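Local coordinates for Low molecular weight protein-tyrosine-phosphatase YfkJ (PDB 4ETM), which removes phosphate from phosphotyrosine-containing proteins, hydrolysing phosphotyrosine to tyrosine and phosphate, and is involved in resistance to ethanol stress, at residues V24-I29 with V140-Y145; N28-P33 with G147-V152; A57-W62 with A107-S112; E36-D41 with Q154-G159; I75-R78 with S82-G85. All coordinates share one frame; numbering follows the deposited sequence.

Contact 1 (V24-I29 with V140-Y145). With K (potassium ion), chain E; PO4 (phosphate ion), chain C.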
# COMPACT_ATOMS: atom_id res chain seq x y z
N VAL A 24 -11.09 -5.45 3.62
CA VAL A 24 -10.90 -4.01 3.50
C VAL A 24 -10.54 -3.59 2.08
O VAL A 24 -9.61 -4.14 1.46
CB VAL A 24 -9.81 -3.49 4.46
CG1 VAL A 24 -9.60 -1.98 4.31
CG2 VAL A 24 -10.15 -3.81 5.91
N CYS A 25 -11.28 -2.62 1.57
CA CYS A 25 -10.94 -2.01 0.29
C CYS A 25 -10.94 -0.49 0.45
O CYS A 25 -10.86 0.02 1.55
CB CYS A 25 -11.90 -2.47 -0.81
SG CYS A 25 -13.62 -2.06 -0.58
N LEU A 26 -11.02 0.23 -0.66
CA LEU A 26 -10.96 1.69 -0.60
C LEU A 26 -12.30 2.31 -0.23
O LEU A 26 -12.39 3.07 0.75
CB LEU A 26 -10.47 2.23 -1.95
CG LEU A 26 -10.39 3.75 -2.07
CD1 LEU A 26 -9.40 4.28 -1.07
CD2 LEU A 26 -10.00 4.15 -3.50
N GLY A 27 -13.35 1.98 -0.97
CA GLY A 27 -14.64 2.61 -0.75
C GLY A 27 -15.60 1.84 0.13
O GLY A 27 -16.56 2.39 0.67
N ASN A 28 -15.33 0.55 0.26
CA ASN A 28 -16.23 -0.38 0.91
C ASN A 28 -17.63 -0.37 0.28
O ASN A 28 -18.66 -0.46 0.94
CB ASN A 28 -16.21 -0.15 2.41
CG ASN A 28 -17.00 -1.18 3.18
OD1 ASN A 28 -17.73 -0.80 4.07
ND2 ASN A 28 -16.87 -2.46 2.83
N ILE A 29 -17.64 -0.29 -1.05
CA ILE A 29 -18.87 -0.49 -1.82
C ILE A 29 -18.75 -1.52 -2.94
O ILE A 29 -19.74 -2.11 -3.35
CB ILE A 29 -19.44 0.84 -2.40
CG1 ILE A 29 -18.37 1.60 -3.19
CG2 ILE A 29 -20.05 1.68 -1.30
CD1 ILE A 29 -18.96 2.64 -4.15
N VAL A 140 -6.49 -6.98 -6.24
CA VAL A 140 -7.81 -6.98 -6.82
C VAL A 140 -8.08 -5.60 -7.41
O VAL A 140 -8.10 -4.62 -6.66
CB VAL A 140 -8.92 -7.36 -5.81
CG1 VAL A 140 -10.25 -7.46 -6.52
CG2 VAL A 140 -8.60 -8.69 -5.15
N PRO A 141 -8.28 -5.51 -8.74
CA PRO A 141 -8.53 -4.19 -9.32
C PRO A 141 -9.81 -3.55 -8.80
O PRO A 141 -10.78 -4.24 -8.47
CB PRO A 141 -8.64 -4.47 -10.83
CG PRO A 141 -8.09 -5.83 -11.02
CD PRO A 141 -8.33 -6.58 -9.75
N ASP A 142 -9.81 -2.22 -8.74
CA ASP A 142 -10.96 -1.49 -8.22
C ASP A 142 -11.93 -1.22 -9.36
O ASP A 142 -11.65 -0.41 -10.22
CB ASP A 142 -10.49 -0.17 -7.62
CG ASP A 142 -11.58 0.57 -6.87
OD1 ASP A 142 -12.74 0.14 -6.94
OD2 ASP A 142 -11.26 1.60 -6.24
N PRO A 143 -13.10 -1.87 -9.34
CA PRO A 143 -14.09 -1.75 -10.41
C PRO A 143 -14.84 -0.42 -10.36
O PRO A 143 -15.51 -0.06 -11.32
CB PRO A 143 -15.02 -2.93 -10.15
CG PRO A 143 -14.98 -3.10 -8.70
CD PRO A 143 -13.58 -2.75 -8.25
N TYR A 144 -14.69 0.32 -9.26
CA TYR A 144 -15.23 1.67 -9.21
C TYR A 144 -14.55 2.46 -10.31
O TYR A 144 -15.17 3.31 -10.95
CB TYR A 144 -14.93 2.33 -7.85
CG TYR A 144 -15.58 3.68 -7.63
CD1 TYR A 144 -16.87 3.79 -7.14
CD2 TYR A 144 -14.90 4.85 -7.94
CE1 TYR A 144 -17.46 5.02 -6.94
CE2 TYR A 144 -15.48 6.09 -7.76
CZ TYR A 144 -16.76 6.17 -7.25
OH TYR A 144 -17.33 7.42 -7.07
N TYR A 145 -13.28 2.16 -10.55
CA TYR A 145 -12.50 2.82 -11.59
C TYR A 145 -12.44 2.04 -12.90
O TYR A 145 -12.57 2.62 -13.97
CB TYR A 145 -11.09 3.15 -11.10
CG TYR A 145 -11.06 4.08 -9.90
CD1 TYR A 145 -11.42 5.41 -10.03
CD2 TYR A 145 -10.69 3.63 -8.63
CE1 TYR A 145 -11.41 6.27 -8.94
CE2 TYR A 145 -10.68 4.48 -7.54
CZ TYR A 145 -11.04 5.80 -7.71
OH TYR A 145 -11.03 6.64 -6.62
K K E . -19.46 -2.76 5.86
P PO4 C . -14.19 -0.29 -3.70
O1 PO4 C . -14.40 0.54 -4.94
O2 PO4 C . -15.39 -0.07 -2.83
O3 PO4 C . -12.93 0.13 -3.03
O4 PO4 C . -13.97 -1.74 -4.10
O HOH W 1 -20.51 -3.38 2.82
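Leu26 and Ile29 rise from the phosphate-binding P-loop, the CX5R signature of tyrosine phosphatases, to meet the Asp-Pro-Tyr-Tyr segment that carries the proton donor, Asp142. Methyl CD2 of Leu26 does the touching at one point: it lies 3.9 Å from OD2 of Asp142 and 4.1 Å from CE2 of Tyr145. It comes to the edge of the Tyr145 ring, near the ring plane, with the two side chains at about a right angle. Farther along the P-loop, Ile29 CD1 approaches Tyr144 CD1 at 3.8 Å on an oblique course. CG1 of this isoleucine stands between its own backbone N and carbonyl carbon (chi1 52°), which sends CD1 out to the tyrosine. The tyrosines also brace each other, for Tyr144 turns an edge to Tyr145 and its CD2 sits 3.9 Å above the centre of the Tyr145 ring.

A phosphate ion lies between the P-loop and Asp142. Gly27 N reaches its O3 in a nearly straight hydrogen bond of 2.8 Å (175°), and lacking a side chain suits Gly27 to a place where a beta carbon would crowd the anion. The nucleophile Cys25 has SG 3.4 Å from the same O3. Across the site, Asp142 OD1 stands 2.6 Å from phosphate O1. The aspartate is also the N-cap of helix 143-146, and this positions its carboxylate: Tyr144 N donates to OD1 at 3.0 Å, coming from above the carboxylate plane.

Contact 2 (N28-P33 with G147-V152). With K (potassium ion), chain E; PO4 (phosphate ion), chain C.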
# COMPACT_ATOMS: atom_id res chain seq x y z
N ASN A 28 -15.33 0.55 0.26
CA ASN A 28 -16.23 -0.38 0.91
C ASN A 28 -17.63 -0.37 0.28
O ASN A 28 -18.66 -0.46 0.94
CB ASN A 28 -16.21 -0.15 2.41
CG ASN A 28 -17.00 -1.18 3.18
OD1 ASN A 28 -17.73 -0.80 4.07
ND2 ASN A 28 -16.87 -2.46 2.83
N ILE A 29 -17.64 -0.29 -1.05
CA ILE A 29 -18.87 -0.49 -1.82
C ILE A 29 -18.75 -1.52 -2.94
O ILE A 29 -19.74 -2.11 -3.35
CB ILE A 29 -19.44 0.84 -2.40
CG1 ILE A 29 -18.37 1.60 -3.19
CG2 ILE A 29 -20.05 1.68 -1.30
CD1 ILE A 29 -18.96 2.64 -4.15
N CYS A 30 -17.55 -1.74 -3.44
CA CYS A 30 -17.38 -2.72 -4.52
C CYS A 30 -16.75 -4.05 -4.06
O CYS A 30 -17.43 -5.08 -3.96
CB CYS A 30 -16.59 -2.13 -5.69
SG CYS A 30 -17.33 -0.66 -6.46
N ARG A 31 -15.46 -4.01 -3.75
CA ARG A 31 -14.69 -5.24 -3.50
C ARG A 31 -14.92 -5.91 -2.15
O ARG A 31 -15.29 -7.09 -2.11
CB ARG A 31 -13.19 -4.99 -3.71
CG ARG A 31 -12.82 -4.72 -5.16
CD ARG A 31 -11.44 -4.12 -5.27
NE ARG A 31 -11.41 -2.78 -4.71
CZ ARG A 31 -10.29 -2.09 -4.50
NH1 ARG A 31 -9.11 -2.62 -4.79
NH2 ARG A 31 -10.38 -0.88 -3.97
N SER A 32 -14.68 -5.18 -1.06
CA SER A 32 -14.80 -5.80 0.26
C SER A 32 -16.23 -6.28 0.58
O SER A 32 -16.37 -7.33 1.20
CB SER A 32 -14.18 -4.96 1.39
OG SER A 32 -14.81 -3.70 1.52
N PRO A 33 -17.27 -5.55 0.16
CA PRO A 33 -18.59 -6.15 0.43
C PRO A 33 -18.77 -7.44 -0.36
O PRO A 33 -19.36 -8.38 0.16
CB PRO A 33 -19.57 -5.07 -0.05
CG PRO A 33 -18.79 -3.78 0.07
CD PRO A 33 -17.41 -4.16 -0.35
N GLY A 147 -14.48 -0.43 -14.04
CA GLY A 147 -15.76 -0.85 -14.59
C GLY A 147 -15.93 -2.35 -14.77
O GLY A 147 -16.95 -2.81 -15.30
N ASN A 148 -14.95 -3.12 -14.34
CA ASN A 148 -14.96 -4.56 -14.58
C ASN A 148 -15.30 -5.34 -13.33
O ASN A 148 -14.42 -5.71 -12.54
CB ASN A 148 -13.64 -5.02 -15.18
CG ASN A 148 -13.71 -6.42 -15.74
OD1 ASN A 148 -14.54 -7.22 -15.30
ND2 ASN A 148 -12.84 -6.73 -16.68
N PHE A 149 -16.58 -5.60 -13.16
CA PHE A 149 -17.04 -6.36 -12.01
C PHE A 149 -16.88 -7.86 -12.20
O PHE A 149 -16.72 -8.59 -11.22
CB PHE A 149 -18.49 -5.99 -11.67
CG PHE A 149 -18.61 -4.65 -11.00
CD1 PHE A 149 -18.57 -3.48 -11.76
CD2 PHE A 149 -18.73 -4.54 -9.62
CE1 PHE A 149 -18.67 -2.24 -11.16
CE2 PHE A 149 -18.82 -3.31 -9.01
CZ PHE A 149 -18.79 -2.15 -9.79
N GLU A 150 -16.87 -8.32 -13.45
CA GLU A 150 -16.73 -9.74 -13.73
C GLU A 150 -15.37 -10.29 -13.27
O GLU A 150 -15.31 -11.34 -12.64
CB GLU A 150 -16.94 -10.03 -15.20
CG GLU A 150 -18.38 -9.94 -15.64
CD GLU A 150 -19.16 -11.22 -15.39
OE1 GLU A 150 -20.27 -11.36 -15.95
OE2 GLU A 150 -18.66 -12.09 -14.67
N GLU A 151 -14.28 -9.57 -13.56
CA GLU A 151 -12.96 -10.11 -13.22
C GLU A 151 -12.74 -10.01 -11.71
O GLU A 151 -12.02 -10.83 -11.14
CB GLU A 151 -11.85 -9.38 -13.98
CG GLU A 151 -11.57 -7.98 -13.51
CD GLU A 151 -10.38 -7.33 -14.22
OE1 GLU A 151 -10.11 -6.15 -13.93
OE2 GLU A 151 -9.72 -8.00 -15.04
N VAL A 152 -13.37 -9.02 -11.07
CA VAL A 152 -13.30 -8.86 -9.62
C VAL A 152 -14.02 -10.04 -8.96
O VAL A 152 -13.51 -10.63 -8.02
CB VAL A 152 -13.89 -7.51 -9.17
CG1 VAL A 152 -14.08 -7.48 -7.67
CG2 VAL A 152 -12.98 -6.38 -9.60
K K E . -19.46 -2.76 5.86
P PO4 C . -14.19 -0.29 -3.70
O1 PO4 C . -14.40 0.54 -4.94
O2 PO4 C . -15.39 -0.07 -2.83
O3 PO4 C . -12.93 0.13 -3.03
O4 PO4 C . -13.97 -1.74 -4.10
O HOH W 1 -20.51 -3.38 2.82
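Phosphate oxygen O4 is gripped twice by Arg31, by the backbone N at 2.7 Å and by NE at 2.8 Å, where the P-loop runs into helix 31-45. The guanidinium meets the anion at its edge, near its own plane, and NH2 adds a bond of 2.9 Å to O3. A bend at chi3 (-68°) folds the chain back over the phosphate so that main chain and side chain serve the same ion. Cys30 N holds phosphate O2 at 2.8 Å. Arginine suits this place because one flat group can bind the anion with NE and NH2 and still offer NH1 to Asp106 and Val140 O, while its aliphatic stem packs on helix 149-170. There CG meets CG1 of Val152 at 3.9 Å, the side chains crossing at about a right angle.

One residue earlier, Cys30 makes a sulfur-aromatic contact with Phe149. Its SG stands 5.0 Å from the ring centroid, approaching CZ and CE2 obliquely. The start of helix 149-170 therefore meets the P-loop and helix 31-45 through Phe149 and Val152. Asn148 caps it, OD1 accepting from Glu151 N at 2.9 Å with the donor above the carbonyl plane.

Contact 3 (A57-W62 with A107-S112)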
# COMPACT_ATOMS: atom_id res chain seq x y z
N ALA A 57 -14.91 -3.14 5.56
CA ALA A 57 -14.80 -1.71 5.87
C ALA A 57 -13.89 -1.08 4.84
O ALA A 57 -13.12 -1.77 4.17
CB ALA A 57 -14.23 -1.48 7.28
N GLY A 58 -13.95 0.24 4.73
CA GLY A 58 -13.17 0.92 3.71
C GLY A 58 -12.14 1.87 4.27
O GLY A 58 -12.29 2.40 5.36
N ILE A 59 -11.07 2.09 3.50
CA ILE A 59 -10.09 3.08 3.86
C ILE A 59 -10.68 4.50 3.87
O ILE A 59 -10.43 5.27 4.81
CB ILE A 59 -8.88 3.05 2.92
CG1 ILE A 59 -8.17 1.69 2.99
CG2 ILE A 59 -7.90 4.15 3.32
CD1 ILE A 59 -7.76 1.30 4.40
N GLY A 60 -11.46 4.81 2.84
CA GLY A 60 -12.00 6.15 2.66
C GLY A 60 -13.41 6.26 3.21
O GLY A 60 -14.03 5.25 3.55
N GLY A 61 -13.92 7.48 3.28
CA GLY A 61 -15.21 7.72 3.91
C GLY A 61 -16.30 8.25 3.00
O GLY A 61 -17.37 8.63 3.49
N TRP A 62 -16.07 8.26 1.69
CA TRP A 62 -17.04 8.86 0.78
C TRP A 62 -18.41 8.19 0.79
O TRP A 62 -19.40 8.85 0.52
CB TRP A 62 -16.53 8.83 -0.66
CG TRP A 62 -15.14 9.26 -0.80
CD1 TRP A 62 -14.69 10.55 -0.90
CD2 TRP A 62 -14.00 8.42 -0.85
NE1 TRP A 62 -13.32 10.55 -1.02
CE2 TRP A 62 -12.87 9.25 -0.99
CE3 TRP A 62 -13.81 7.03 -0.80
CZ2 TRP A 62 -11.58 8.75 -1.08
CZ3 TRP A 62 -12.53 6.54 -0.87
CH2 TRP A 62 -11.42 7.39 -1.02
N ALA A 107 -2.44 -3.42 -2.56
CA ALA A 107 -1.26 -2.98 -1.84
C ALA A 107 -1.50 -1.59 -1.26
O ALA A 107 -1.09 -1.30 -0.14
CB ALA A 107 -0.03 -3.00 -2.74
N GLU A 108 -2.18 -0.74 -2.02
CA GLU A 108 -2.52 0.57 -1.46
C GLU A 108 -3.31 0.46 -0.16
O GLU A 108 -3.06 1.22 0.79
CB GLU A 108 -3.24 1.47 -2.48
CG GLU A 108 -2.34 1.86 -3.65
CD GLU A 108 -3.07 2.70 -4.70
OE1 GLU A 108 -4.31 2.76 -4.66
OE2 GLU A 108 -2.40 3.29 -5.57
N ASN A 109 -4.26 -0.45 -0.12
CA ASN A 109 -5.07 -0.66 1.08
C ASN A 109 -4.19 -1.05 2.26
O ASN A 109 -4.38 -0.56 3.39
CB ASN A 109 -6.09 -1.79 0.87
CG ASN A 109 -7.11 -1.50 -0.21
OD1 ASN A 109 -7.66 -2.43 -0.79
ND2 ASN A 109 -7.39 -0.24 -0.47
N ILE A 110 -3.23 -1.94 2.01
CA ILE A 110 -2.30 -2.38 3.04
C ILE A 110 -1.53 -1.18 3.58
O ILE A 110 -1.41 -0.99 4.79
CB ILE A 110 -1.29 -3.40 2.50
CG1 ILE A 110 -2.00 -4.67 2.01
CG2 ILE A 110 -0.19 -3.67 3.52
CD1 ILE A 110 -2.22 -5.71 3.07
N GLY A 111 -1.03 -0.35 2.66
CA GLY A 111 -0.29 0.84 3.05
C GLY A 111 -1.13 1.80 3.87
O GLY A 111 -0.63 2.39 4.83
N SER A 112 -2.40 1.96 3.50
CA SER A 112 -3.28 2.83 4.27
C SER A 112 -3.49 2.31 5.68
O SER A 112 -3.50 3.10 6.62
CB SER A 112 -4.63 2.99 3.57
OG SER A 112 -4.47 3.63 2.32
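Ile59 lays its whole branched side chain against the beta carbon of Ser112. Its CG2 comes to 3.5 Å from Ser112 CB, tighter than usual for two carbons, and CD1 reaches the same atom at 3.7 Å. CG1 stands beside the backbone N (chi1 -61°) and CG2 beside the carbonyl carbon, so the two branches spread across the serine instead of pointing past it. Serine suits the place because its small side chain lets the helix come close. The other neighbour is Asn109, one turn earlier, crossed obliquely: Ile59 CG1 lies 4.0 Å from Asn109 ND2, while CD1 lies 4.0 Å from Asn109 O.

The contact joins the loop after one strand of the parallel sheet to a helix of this alpha/beta fold. Ile59 follows strand 52-58, an outer strand of the sheet, and helix 107-117 follows strand 101-104, with strand 19-25 lying between these two strands. Ile59 also rests on Val24 of that middle strand, and its backbone is hydrogen-bonded to that of Cys25.

The polar partner of Ser112 lies in the other chain. Its OG is hydrogen-bonded to the carbonyl oxygen of Gly111 of the second subunit, and the Gly111 carbonyl of this chain receives the matching bond from Ser112 there. Ile59 likewise packs on Phe119 of the second subunit. Asn109 uses OD1 to accept a weak hydrogen bond from the backbone N of Met105.

Contact 4 (E36-D41 with Q154-G159)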
# COMPACT_ATOMS: atom_id res chain seq x y z
N GLU A 36 -16.81 -10.05 1.59
CA GLU A 36 -17.57 -10.36 2.80
C GLU A 36 -18.72 -11.36 2.53
O GLU A 36 -18.80 -12.42 3.17
CB GLU A 36 -18.11 -9.07 3.44
CG GLU A 36 -18.77 -9.32 4.79
CD GLU A 36 -19.68 -8.20 5.24
OE1 GLU A 36 -20.60 -8.49 6.04
OE2 GLU A 36 -19.47 -7.04 4.82
N ALA A 37 -19.57 -11.04 1.57
CA ALA A 37 -20.73 -11.87 1.24
C ALA A 37 -20.31 -13.23 0.71
O ALA A 37 -20.86 -14.25 1.11
CB ALA A 37 -21.60 -11.16 0.23
N ILE A 38 -19.34 -13.24 -0.20
CA ILE A 38 -18.89 -14.50 -0.79
C ILE A 38 -18.23 -15.39 0.24
O ILE A 38 -18.52 -16.58 0.33
CB ILE A 38 -17.92 -14.24 -1.97
CG1 ILE A 38 -18.70 -13.73 -3.18
CG2 ILE A 38 -17.16 -15.51 -2.33
CD1 ILE A 38 -17.81 -13.42 -4.37
N PHE A 39 -17.34 -14.80 1.04
CA PHE A 39 -16.64 -15.56 2.06
C PHE A 39 -17.60 -16.14 3.08
O PHE A 39 -17.45 -17.28 3.53
CB PHE A 39 -15.61 -14.67 2.76
CG PHE A 39 -14.90 -15.34 3.87
CD1 PHE A 39 -13.76 -16.08 3.65
CD2 PHE A 39 -15.38 -15.23 5.17
CE1 PHE A 39 -13.10 -16.69 4.69
CE2 PHE A 39 -14.73 -15.85 6.21
CZ PHE A 39 -13.59 -16.57 5.97
N ARG A 40 -18.60 -15.34 3.46
CA ARG A 40 -19.62 -15.80 4.41
C ARG A 40 -20.34 -17.02 3.84
O ARG A 40 -20.58 -17.99 4.56
CB ARG A 40 -20.61 -14.68 4.73
CG ARG A 40 -21.92 -15.16 5.33
CD ARG A 40 -22.54 -14.12 6.26
NE ARG A 40 -22.77 -12.85 5.59
CZ ARG A 40 -22.17 -11.71 5.91
NH1 ARG A 40 -21.29 -11.64 6.90
NH2 ARG A 40 -22.46 -10.62 5.23
N ASP A 41 -20.68 -16.96 2.56
CA ASP A 41 -21.35 -18.05 1.88
C ASP A 41 -20.51 -19.33 1.86
O ASP A 41 -21.02 -20.43 2.11
CB ASP A 41 -21.72 -17.64 0.45
CG ASP A 41 -22.55 -18.70 -0.26
OD1 ASP A 41 -23.72 -18.89 0.14
OD2 ASP A 41 -22.03 -19.33 -1.22
N GLN A 154 -14.38 -13.07 -10.21
CA GLN A 154 -13.55 -14.25 -10.38
C GLN A 154 -12.41 -14.27 -9.38
O GLN A 154 -12.16 -15.29 -8.74
CB GLN A 154 -13.03 -14.38 -11.82
CG GLN A 154 -14.03 -14.98 -12.78
CD GLN A 154 -13.56 -14.98 -14.23
OE1 GLN A 154 -12.44 -14.57 -14.53
NE2 GLN A 154 -14.43 -15.42 -15.13
N LEU A 155 -11.74 -13.14 -9.25
CA LEU A 155 -10.61 -13.03 -8.33
C LEU A 155 -11.03 -13.22 -6.88
O LEU A 155 -10.35 -13.89 -6.12
CB LEU A 155 -9.91 -11.68 -8.51
CG LEU A 155 -9.16 -11.52 -9.84
CD1 LEU A 155 -8.77 -10.08 -10.04
CD2 LEU A 155 -7.94 -12.43 -9.86
N ILE A 156 -12.15 -12.62 -6.50
CA ILE A 156 -12.58 -12.67 -5.12
C ILE A 156 -13.10 -14.06 -4.76
O ILE A 156 -12.91 -14.51 -3.63
CB ILE A 156 -13.58 -11.56 -4.80
CG1 ILE A 156 -12.85 -10.21 -4.74
CG2 ILE A 156 -14.27 -11.82 -3.49
CD1 ILE A 156 -13.76 -9.01 -4.43
N LYS A 157 -13.71 -14.76 -5.73
CA LYS A 157 -14.11 -16.14 -5.48
C LYS A 157 -12.93 -17.04 -5.15
O LYS A 157 -12.94 -17.72 -4.13
CB LYS A 157 -14.90 -16.72 -6.66
CG LYS A 157 -16.34 -16.23 -6.70
CD LYS A 157 -17.09 -16.74 -7.92
CE LYS A 157 -17.29 -18.23 -7.86
NZ LYS A 157 -18.06 -18.70 -9.05
N THR A 158 -11.90 -17.03 -5.99
CA THR A 158 -10.74 -17.89 -5.76
C THR A 158 -9.99 -17.47 -4.50
O THR A 158 -9.52 -18.31 -3.72
CB THR A 158 -9.79 -17.91 -6.98
OG1 THR A 158 -9.27 -16.60 -7.22
CG2 THR A 158 -10.54 -18.37 -8.21
N GLY A 159 -9.88 -16.17 -4.28
CA GLY A 159 -9.18 -15.68 -3.12
C GLY A 159 -9.87 -16.13 -1.84
O GLY A 159 -9.20 -16.57 -0.91
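Two helices that flank the sheet of this alpha/beta fold, 31-45 and 149-170, pack here through a single isoleucine and a pair of adjacent residues. Ile38 points at the other helix, and its extended chain (chi2 179°) delivers CD1 to both partners. That methyl lies 4.0 Å from CG2 of Ile156, with the two isoleucines crossing obliquely. It is also 3.9 Å from CG of Lys157, whose stem it crosses at about a right angle. Lysine serves at this border because its methylenes can cover a buried neighbour while the rest of the chain, bent at chi3 (67°), leads the amine away; NZ forms a long, weak ion pair with Glu79.

Helix 31-45 has a salt bridge one turn long on the side turned from the contact: Arg40 NH2 donates to Glu36 OE1 at 2.9 Å, the oxygen lying in the guanidinium plane. Glu36 is buried, and its OE2 is hydrogen-bonded to Ser56 OG. Beside Ile38, Phe39 packs between helix 149-170 and the sheet, touching Leu163 on the helix, Ile52 on strand 52-58, and Phe23 edge-to-face on strand 19-25, while Ile156 rests on Met34 of helix 31-45.

Contact 5 (I75-R78 with S82-G85)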
# COMPACT_ATOMS: atom_id res chain seq x y z
N ILE A 75 -23.66 -8.88 -9.24
CA ILE A 75 -22.83 -10.07 -9.14
C ILE A 75 -23.42 -10.99 -8.09
O ILE A 75 -23.65 -12.16 -8.35
CB ILE A 75 -21.38 -9.73 -8.75
CG1 ILE A 75 -20.63 -9.12 -9.94
CG2 ILE A 75 -20.66 -10.97 -8.22
CD1 ILE A 75 -20.45 -10.07 -11.11
N LEU A 76 -23.68 -10.44 -6.90
CA LEU A 76 -24.19 -11.25 -5.79
C LEU A 76 -25.55 -11.87 -6.11
O LEU A 76 -25.78 -13.04 -5.81
CB LEU A 76 -24.20 -10.44 -4.48
CG LEU A 76 -22.82 -10.04 -3.96
CD1 LEU A 76 -22.88 -9.22 -2.66
CD2 LEU A 76 -21.93 -11.26 -3.76
N ARG A 77 -26.42 -11.11 -6.77
CA ARG A 77 -27.70 -11.67 -7.19
C ARG A 77 -27.48 -12.87 -8.09
O ARG A 77 -28.17 -13.89 -7.95
CB ARG A 77 -28.55 -10.63 -7.92
CG ARG A 77 -29.15 -9.57 -7.01
CD ARG A 77 -30.13 -8.69 -7.77
NE ARG A 77 -30.29 -7.40 -7.11
CZ ARG A 77 -29.70 -6.27 -7.51
NH1 ARG A 77 -28.92 -6.27 -8.58
NH2 ARG A 77 -29.90 -5.14 -6.84
N ARG A 78 -26.54 -12.75 -9.02
CA ARG A 78 -26.24 -13.85 -9.93
C ARG A 78 -25.79 -15.07 -9.17
O ARG A 78 -26.22 -16.19 -9.46
CB ARG A 78 -25.16 -13.46 -10.93
CG ARG A 78 -24.55 -14.69 -11.58
CD ARG A 78 -23.54 -14.34 -12.62
NE ARG A 78 -22.18 -14.21 -12.11
CZ ARG A 78 -21.22 -13.59 -12.77
NH1 ARG A 78 -21.51 -13.04 -13.95
NH2 ARG A 78 -20.00 -13.51 -12.28
N SER A 82 -26.85 -13.42 -0.58
CA SER A 82 -27.50 -12.28 0.06
C SER A 82 -26.51 -11.21 0.50
O SER A 82 -25.33 -11.49 0.73
CB SER A 82 -28.32 -12.76 1.26
OG SER A 82 -28.72 -11.66 2.06
N PHE A 83 -27.00 -9.98 0.63
CA PHE A 83 -26.21 -8.88 1.20
C PHE A 83 -27.08 -7.96 2.04
O PHE A 83 -26.76 -6.78 2.21
CB PHE A 83 -25.48 -8.07 0.12
CG PHE A 83 -26.35 -7.69 -1.06
CD1 PHE A 83 -26.54 -8.58 -2.10
CD2 PHE A 83 -26.95 -6.44 -1.12
CE1 PHE A 83 -27.34 -8.23 -3.19
CE2 PHE A 83 -27.74 -6.10 -2.20
CZ PHE A 83 -27.93 -6.99 -3.23
N ASP A 84 -28.17 -8.51 2.56
CA ASP A 84 -29.10 -7.79 3.43
C ASP A 84 -28.39 -7.13 4.61
O ASP A 84 -27.65 -7.78 5.35
CB ASP A 84 -30.18 -8.75 3.93
CG ASP A 84 -31.16 -8.09 4.89
OD1 ASP A 84 -32.14 -7.48 4.41
OD2 ASP A 84 -30.96 -8.19 6.12
N GLY A 85 -28.59 -5.82 4.76
CA GLY A 85 -28.04 -5.09 5.88
C GLY A 85 -26.59 -4.67 5.75
O GLY A 85 -26.03 -4.06 6.68
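The chain turns back on itself after helix 70-78, and the last turn of that helix packs against the loop that follows, which contains an ST turn. Leu76 and Phe83 make the main contact, their side chains lying oblique to each other. CD1 of Leu76 is 3.8 Å from CD1 of Phe83, and Leu76 CB reaches that same ring atom at 3.8 Å, so the aromatic rim is held at two points along the leucine. Phe83 has its CG between backbone N and carbonyl carbon (chi1 47°), a rotamer that swings the ring back over the helix. Arg77 adds its aliphatic stem: CG approaches CE1 of Phe83 at 4.4 Å, at the edge of the ring and near its plane. Arginine suits this exposed position, since its CG can lie beside the phenyl edge while its charged group stays at the surface.

Leu76 is buried from a second direction as well, by Ala37 and Ile38 of helix 31-45, which explains a purely apolar residue here. Within the helix, Ile75 CD1 sits 3.6 Å above the guanidinium plane of Arg78, toward its rim, and Arg78 makes a salt bridge with Glu150 of helix 149-170.

The loop has its own polar fastening. Ser82 OG accepts from Asp84 N at 3.2 Å in an almost straight bond (175°). Bonding from the backbone N two residues on to a serine hydroxyl is the mark of an ST turn.

In the fold
From the N terminus, strand 19-25 leads into the P-loop, where contact 1 closes a loop of more than a hundred residues onto the proton-donor segment. Contact 2 starts from the same stretch and reaches the start of helix 149-170, so both meet at the phosphate. Farther on, helix 31-45 joins helix 149-170 again in contact 4, whose segments alternate along the chain with those of contacts 1 and 2. Contact 3, between the end of strand 52-58 and helix 107-117, lies within all three long loops. Contact 5 is the short-range one, enclosed in turn by contact 3, yet it touches contact 4 through Leu76 and contact 2 through the Arg78-Glu150 salt bridge.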